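Rhomboid protease GlpG (Haemophilus influenzae, PDB 2NR9) probably cleaves transmembrane segments of other proteins within the lipid bilayer, acting as a rhomboid-type intramembrane serine protease with a serine-histidine dyad. Local coordinates at residues F73-G78 and G142-L147; M91-A96 and F113-V118; F127-D130 and H135-D138. The protein carries 2 engineered substitutions. All blocks are in the same frame, centred on the assembly; numbering follows the deposited sequence. Where two conformers were deposited one is given.

Contact 1: F73-G78 and G142-L147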
# COMPACT_ATOMS: atom_id res chain seq x y z
N PHE A 73 6.32 -1.67 3.46
CA PHE A 73 5.17 -2.59 3.45
C PHE A 73 5.41 -3.83 4.30
O PHE A 73 4.50 -4.31 4.97
CB PHE A 73 4.79 -3.01 2.02
CG PHE A 73 3.60 -3.96 1.95
CD1 PHE A 73 2.31 -3.47 2.06
CD2 PHE A 73 3.78 -5.33 1.79
CE1 PHE A 73 1.22 -4.33 2.00
CE2 PHE A 73 2.70 -6.19 1.74
CZ PHE A 73 1.41 -5.70 1.84
N PHE A 74 6.63 -4.35 4.28
CA PHE A 74 6.92 -5.55 5.05
C PHE A 74 6.78 -5.27 6.54
O PHE A 74 6.11 -6.00 7.26
CB PHE A 74 8.30 -6.11 4.72
CG PHE A 74 8.57 -7.47 5.31
CD1 PHE A 74 8.09 -8.61 4.69
CD2 PHE A 74 9.28 -7.60 6.49
CE1 PHE A 74 8.31 -9.87 5.25
CE2 PHE A 74 9.50 -8.85 7.05
CZ PHE A 74 9.02 -9.98 6.42
N ILE A 75 7.37 -4.16 6.97
CA ILE A 75 7.30 -3.75 8.37
C ILE A 75 5.89 -3.41 8.84
O ILE A 75 5.39 -4.00 9.79
CB ILE A 75 8.22 -2.54 8.65
CG1 ILE A 75 9.69 -2.95 8.52
CG2 ILE A 75 7.95 -1.98 10.04
CD1 ILE A 75 10.68 -1.84 8.90
N PHE A 76 5.24 -2.46 8.17
CA PHE A 76 3.91 -1.99 8.60
C PHE A 76 2.73 -2.84 8.12
O PHE A 76 1.71 -2.92 8.81
CB PHE A 76 3.73 -0.50 8.30
CG PHE A 76 4.72 0.39 9.01
CD1 PHE A 76 5.94 0.71 8.42
CD2 PHE A 76 4.48 0.83 10.31
CE1 PHE A 76 6.88 1.49 9.09
CE2 PHE A 76 5.42 1.62 10.98
CZ PHE A 76 6.62 1.94 10.37
N GLY A 77 2.86 -3.43 6.94
CA GLY A 77 1.86 -4.36 6.46
C GLY A 77 1.86 -5.55 7.42
O GLY A 77 0.81 -6.09 7.76
N GLY A 78 3.06 -5.90 7.88
CA GLY A 78 3.24 -6.99 8.84
C GLY A 78 2.60 -6.67 10.19
O GLY A 78 1.92 -7.51 10.77
N GLY A 142 11.26 5.70 15.55
CA GLY A 142 11.76 7.05 15.76
C GLY A 142 12.11 7.68 14.43
O GLY A 142 12.15 8.91 14.30
N PHE A 143 12.33 6.84 13.42
CA PHE A 143 12.68 7.30 12.09
C PHE A 143 11.48 7.14 11.15
O PHE A 143 11.24 7.99 10.29
CB PHE A 143 13.88 6.51 11.55
CG PHE A 143 14.96 6.28 12.56
CD1 PHE A 143 15.10 5.04 13.17
CD2 PHE A 143 15.81 7.31 12.94
CE1 PHE A 143 16.09 4.82 14.11
CE2 PHE A 143 16.79 7.09 13.89
CZ PHE A 143 16.93 5.85 14.47
N PHE A 144 10.75 6.05 11.32
CA PHE A 144 9.56 5.78 10.51
C PHE A 144 8.40 6.69 10.91
O PHE A 144 7.35 6.68 10.27
CB PHE A 144 9.15 4.31 10.60
CG PHE A 144 10.15 3.35 10.01
CD1 PHE A 144 10.99 2.62 10.83
CD2 PHE A 144 10.25 3.20 8.64
CE1 PHE A 144 11.90 1.73 10.29
CE2 PHE A 144 11.17 2.32 8.09
CZ PHE A 144 11.99 1.59 8.92
N THR A 145 8.60 7.45 11.98
CA THR A 145 7.60 8.41 12.44
C THR A 145 7.89 9.76 11.79
O THR A 145 6.98 10.51 11.45
CB THR A 145 7.64 8.58 13.98
OG1 THR A 145 7.48 7.30 14.61
CG2 THR A 145 6.54 9.52 14.44
N MET A 146 9.18 10.05 11.63
CA MET A 146 9.63 11.29 10.98
C MET A 146 9.34 11.25 9.49
O MET A 146 8.67 12.13 8.96
CB MET A 146 11.13 11.49 11.20
CG MET A 146 11.51 11.92 12.61
SD MET A 146 11.02 13.62 12.96
CE MET A 146 11.64 13.81 14.63
N LEU A 147 9.85 10.22 8.82
CA LEU A 147 9.66 10.06 7.39
C LEU A 147 8.18 10.03 7.03
O LEU A 147 7.76 9.32 6.12
CB LEU A 147 10.37 8.80 6.89
CG LEU A 147 11.88 8.75 7.16
CD1 LEU A 147 12.47 7.44 6.67
CD2 LEU A 147 12.59 9.93 6.51
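I75 is the first residue of 73-78 to meet 142-147. From its place on helix 63-84 it reaches F144 with the tip of its chain: CD1 of I75 lies 3.7 Å from CZ of F144, at the far end of that ring. The isoleucine chain and the phenylalanine side chain run at about a right angle to each other. The extended chain of I75 (chi2 -175°) carries CD1 outward, while the other branch stays close to the helix and serves a neighbour, CG2 of I75 resting 3.7 Å above one face of the F76 ring, offset toward the rim.

F76 comes next and makes the aromatic part of the contact. Its CG stands anti to the carbonyl carbon (chi1 -61°), and the ring projects away from the helix until its outer atoms meet F144. CZ of F76 comes to 3.5 Å from CB of F144, which sits at the edge of the F76 ring near its plane, and CE1 of F76 is 3.8 Å from CD2 of F144. The pair is an offset edge-to-face one, F76 giving the edge and F144 the face, with centroids 5.6 Å apart and planes at 70°. F144 thus takes the isoleucine methyl at its far end and the F76 edge nearer its root. W72 adds another edge-to-face partner to F144, and a bound heptaoxahexatriacontanol chain touches both I75 and F144.

Everything across this interface is apolar, and F144 is its sole residue from 142-147. The segment belongs to the predicted fifth transmembrane span and 73-78 to the second, so an edge-to-face aromatic contact, extended by I75, joins the two spans that, in rhomboid proteases, flank the proposed lateral gate for substrate.

Contact 2: M91-A96 and F113-V118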
# COMPACT_ATOMS: atom_id res chain seq x y z
N MET A 91 -7.68 -7.19 2.51
CA MET A 91 -8.73 -6.21 2.18
C MET A 91 -8.19 -4.80 1.96
O MET A 91 -8.54 -4.14 0.98
CB MET A 91 -9.81 -6.18 3.28
CG MET A 91 -10.78 -7.35 3.25
SD MET A 91 -12.07 -7.18 4.52
CE MET A 91 -13.05 -8.64 4.21
N LEU A 92 -7.43 -4.29 2.92
CA LEU A 92 -6.82 -2.98 2.76
C LEU A 92 -6.03 -2.96 1.45
O LEU A 92 -6.09 -1.98 0.70
CB LEU A 92 -5.87 -2.68 3.93
CG LEU A 92 -6.45 -2.33 5.30
CD1 LEU A 92 -5.39 -2.53 6.38
CD2 LEU A 92 -6.99 -0.91 5.31
N TYR A 93 -5.36 -4.07 1.14
CA TYR A 93 -4.56 -4.14 -0.10
C TYR A 93 -5.40 -4.04 -1.37
O TYR A 93 -5.08 -3.27 -2.29
CB TYR A 93 -3.69 -5.41 -0.13
CG TYR A 93 -3.11 -5.69 -1.50
CD1 TYR A 93 -2.02 -4.97 -1.98
CD2 TYR A 93 -3.68 -6.65 -2.33
CE1 TYR A 93 -1.52 -5.20 -3.26
CE2 TYR A 93 -3.18 -6.89 -3.61
CZ TYR A 93 -2.10 -6.17 -4.06
OH TYR A 93 -1.60 -6.42 -5.33
N VAL A 94 -6.43 -4.88 -1.46
CA VAL A 94 -7.29 -4.89 -2.62
C VAL A 94 -7.95 -3.52 -2.83
O VAL A 94 -7.92 -2.98 -3.93
CB VAL A 94 -8.38 -5.99 -2.51
CG1 VAL A 94 -9.36 -5.86 -3.66
CG2 VAL A 94 -7.75 -7.38 -2.52
N VAL A 95 -8.49 -2.96 -1.75
CA VAL A 95 -9.22 -1.69 -1.79
C VAL A 95 -8.32 -0.48 -2.01
O VAL A 95 -8.64 0.40 -2.81
CB VAL A 95 -10.07 -1.49 -0.51
CG1 VAL A 95 -10.55 -0.04 -0.41
CG2 VAL A 95 -11.25 -2.47 -0.49
N ALA A 96 -7.21 -0.41 -1.28
CA ALA A 96 -6.27 0.67 -1.51
C ALA A 96 -5.75 0.62 -2.95
O ALA A 96 -5.71 1.63 -3.64
CB ALA A 96 -5.12 0.61 -0.53
N PHE A 113 2.89 2.42 -11.84
CA PHE A 113 3.11 1.09 -11.29
C PHE A 113 3.69 1.20 -9.90
O PHE A 113 4.42 2.15 -9.60
CB PHE A 113 4.11 0.31 -12.15
CG PHE A 113 3.58 -0.12 -13.48
CD1 PHE A 113 4.07 0.44 -14.65
CD2 PHE A 113 2.64 -1.13 -13.57
CE1 PHE A 113 3.61 0.01 -15.87
CE2 PHE A 113 2.18 -1.56 -14.79
CZ PHE A 113 2.66 -0.98 -15.94
N GLY A 114 3.48 0.18 -9.07
CA GLY A 114 4.08 0.18 -7.75
C GLY A 114 3.14 0.09 -6.57
O GLY A 114 1.98 0.50 -6.65
N LEU A 115 3.72 -0.26 -5.43
CA LEU A 115 3.00 -0.51 -4.19
C LEU A 115 2.92 0.72 -3.24
O LEU A 115 2.34 0.62 -2.16
CB LEU A 115 3.69 -1.68 -3.46
CG LEU A 115 2.96 -2.43 -2.35
CD1 LEU A 115 1.77 -3.18 -2.91
CD2 LEU A 115 3.94 -3.41 -1.67
N SER A 116 3.45 1.87 -3.66
CA SER A 116 3.48 3.05 -2.77
C SER A 116 2.11 3.59 -2.33
O SER A 116 1.96 4.10 -1.23
CB SER A 116 4.38 4.17 -3.32
OG SER A 116 3.93 4.61 -4.59
N GLY A 117 1.10 3.44 -3.19
CA GLY A 117 -0.25 3.84 -2.84
C GLY A 117 -0.80 2.97 -1.72
O GLY A 117 -1.54 3.44 -0.86
N VAL A 118 -0.43 1.69 -1.74
CA VAL A 118 -0.83 0.75 -0.69
C VAL A 118 -0.04 1.03 0.59
O VAL A 118 -0.59 0.97 1.70
CB VAL A 118 -0.62 -0.72 -1.13
CG1 VAL A 118 -0.98 -1.67 0.01
CG2 VAL A 118 -1.46 -1.02 -2.36
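Close to the middle of the molecule lies a buried apolar contact of helix 86-108 with the start of helix 116-131 and the residue just before it, made by Y93 and A96 on one side and L115 and V118 on the other. The backbones approach closely here: CA of A96 and CA of V118 are 5.5 Å apart. This is in keeping with the small side chain of A96, whose CB points toward the other segment, 4.3 Å from CA of V118 and 4.4 Å from CG2 of V118.

One turn earlier, Y93 works through the edge of its ring. A chi1 of 166° puts CG opposite the backbone N, and the ring swings across to the other segment although its CB sets off along the flank. CE1 of Y93 meets CD1 of L115 at 3.9 Å, the leucine running roughly perpendicular to the tyrosine, and CD1 of Y93 stands 4.0 Å from CG1 of V118. Both methyls lie near the ring plane, so the tyrosine is bordered along one edge and not stacked. CG2 of V118 is equally near CD1 of Y93, which places the ring atom against the fork of the valine. The phenol end is served elsewhere: OH of Y93 is hydrogen-bonded to OG1 of T57.

Set among these residues is the G-L-S-G sequence of the rhomboid nucleophile. S116, the nucleophile, begins helix 116-131, takes no part in the contact with 91-96 and is hydrogen-bonded through OG to NE2 of the catalytic H169 on helix 166-191. L115, just before the helix, and V118, in its first turn, make the contact beside it. L115 also rests on L70 and F73 of helix 63-84, Y93 touches I54 of helix 52-55, and W179 of helix 166-191 lies against M91, L92 and V95.

Contact 3: F127-D130 and H135-D138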
# COMPACT_ATOMS: atom_id res chain seq x y z
N PHE A 127 -1.09 4.65 11.57
CA PHE A 127 -0.97 5.98 12.19
C PHE A 127 -2.16 6.37 13.06
O PHE A 127 -1.98 6.74 14.22
CB PHE A 127 -0.73 7.06 11.13
CG PHE A 127 -0.79 8.47 11.67
CD1 PHE A 127 0.34 9.08 12.20
CD2 PHE A 127 -1.98 9.18 11.66
CE1 PHE A 127 0.28 10.38 12.70
CE2 PHE A 127 -2.05 10.47 12.17
CZ PHE A 127 -0.91 11.07 12.69
N ILE A 128 -3.36 6.37 12.49
CA ILE A 128 -4.55 6.76 13.24
C ILE A 128 -4.96 5.72 14.27
O ILE A 128 -5.57 6.06 15.29
CB ILE A 128 -5.75 7.09 12.31
CG1 ILE A 128 -5.96 5.98 11.29
CG2 ILE A 128 -5.53 8.41 11.61
CD1 ILE A 128 -6.49 4.70 11.87
N ARG A 129 -4.69 4.46 13.98
CA ARG A 129 -4.96 3.40 14.94
C ARG A 129 -4.10 3.60 16.18
O ARG A 129 -4.59 3.58 17.30
CB ARG A 129 -4.68 2.03 14.33
CG ARG A 129 -5.88 1.39 13.65
CD ARG A 129 -6.87 0.90 14.69
NE ARG A 129 -7.70 -0.17 14.17
CZ ARG A 129 -8.51 -0.91 14.91
NH1 ARG A 129 -8.60 -0.70 16.22
NH2 ARG A 129 -9.23 -1.88 14.35
N ASP A 130 -2.81 3.82 15.96
CA ASP A 130 -1.88 4.08 17.04
C ASP A 130 -2.32 5.32 17.82
O ASP A 130 -2.40 5.31 19.04
CB ASP A 130 -0.47 4.29 16.49
CG ASP A 130 0.56 4.52 17.57
OD1 ASP A 130 1.29 5.52 17.49
OD2 ASP A 130 0.58 3.73 18.55
N HIS A 135 -2.45 1.28 21.92
CA HIS A 135 -2.13 0.11 22.73
C HIS A 135 -1.57 -0.98 21.84
O HIS A 135 -0.42 -1.40 21.99
CB HIS A 135 -3.37 -0.42 23.46
CG HIS A 135 -3.82 0.45 24.59
ND1 HIS A 135 -3.10 0.56 25.77
CD2 HIS A 135 -4.93 1.21 24.75
CE1 HIS A 135 -3.74 1.37 26.59
NE2 HIS A 135 -4.85 1.78 26.00
N LEU A 136 -2.39 -1.43 20.90
CA LEU A 136 -2.01 -2.47 19.96
C LEU A 136 -0.69 -2.19 19.23
O LEU A 136 -0.23 -3.00 18.43
CB LEU A 136 -3.15 -2.74 18.98
CG LEU A 136 -4.07 -1.54 18.69
CD1 LEU A 136 -3.29 -0.38 18.10
CD2 LEU A 136 -5.22 -1.94 17.79
N PHE A 137 -0.10 -1.03 19.52
CA PHE A 137 1.20 -0.67 18.94
C PHE A 137 2.07 0.01 19.99
O PHE A 137 1.57 0.57 20.97
CB PHE A 137 1.03 0.24 17.72
CG PHE A 137 0.22 -0.36 16.62
CD1 PHE A 137 -1.02 0.17 16.28
CD2 PHE A 137 0.67 -1.48 15.93
CE1 PHE A 137 -1.77 -0.38 15.26
CE2 PHE A 137 -0.08 -2.04 14.92
CZ PHE A 137 -1.31 -1.49 14.59
N ASP A 138 3.38 -0.03 19.79
CA ASP A 138 4.32 0.56 20.73
C ASP A 138 5.35 1.45 20.04
O ASP A 138 6.55 1.31 20.26
CB ASP A 138 5.04 -0.54 21.52
CG ASP A 138 4.08 -1.39 22.34
OD1 ASP A 138 4.41 -2.57 22.61
OD2 ASP A 138 2.99 -0.89 22.69
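F137 turns the edge of its ring toward R129 in the last turn of helix 116-131, and the side chains of R129 and D130 meet it at different points. CE1 of F137 is 3.9 Å from CB of R129, which lies near the plane of the ring; it is the aliphatic root of the arginine that touches, not its charged end. Further round, CD1 of F137 comes 4.1 Å from CA of D130, which lies obliquely to the ring.

D130 meets the root of the phenylalanine. Its chi1 of -178° directs the carboxylate across to that root, where OD2 of D130 rests 3.6 Å from CB of F137. Carboxylate and ring planes are turned 73° against each other. The same oxygen is fixed by a hydrogen bond to ND1 of H134 in the connection just ahead of 135-138, which helps to hold the acid group where it borders F137.

The arginine chain bends at its second torsion (chi2 -73°) and passes F137 to end beside L136. There NH1 of R129 is 3.9 Å from CD2 of L136, the two side chains crossing at about a right angle; the methyl meets the guanidinium group at a slant. NE of R129 has a weak hydrogen bond to OH of Y125, one turn earlier in the helix. The chain leaving helix 116-131 thus folds back on the end of that helix, F137 against the aliphatic root of R129 and against D130, and L136 against the guanidinium end of R129, on the predicted cytoplasmic side of the protein. Helix 63-84 closes in beside it, its T83 and F84 touching L136, T83 also F137 and F84 also R129, while R129 also touches D183 of helix 166-191.

How the contacts relate
The three contacts are joined through helices 63-84 and 116-131. Contacts 1 and 2, centres about 16 Å apart, touch directly: F73 packs on L115 and V118, which flank the nucleophile S116 in sequence, with CG of F73 3.7 Å from CD2 of L115 and CE1 of F73 4.0 Å from CG1 of V118. Contacts 2 and 3 share helix 116-131, centres about 20 Å apart, without touching. Contact 3 is about 12 Å from contact 1, centre to centre. Both lie away from the catalytic dyad but near bound heptaoxahexatriacontanol: the side chain of I75 in contact 1 is about 4 Å from one such molecule, that of R129 in contact 3 about 7 Å.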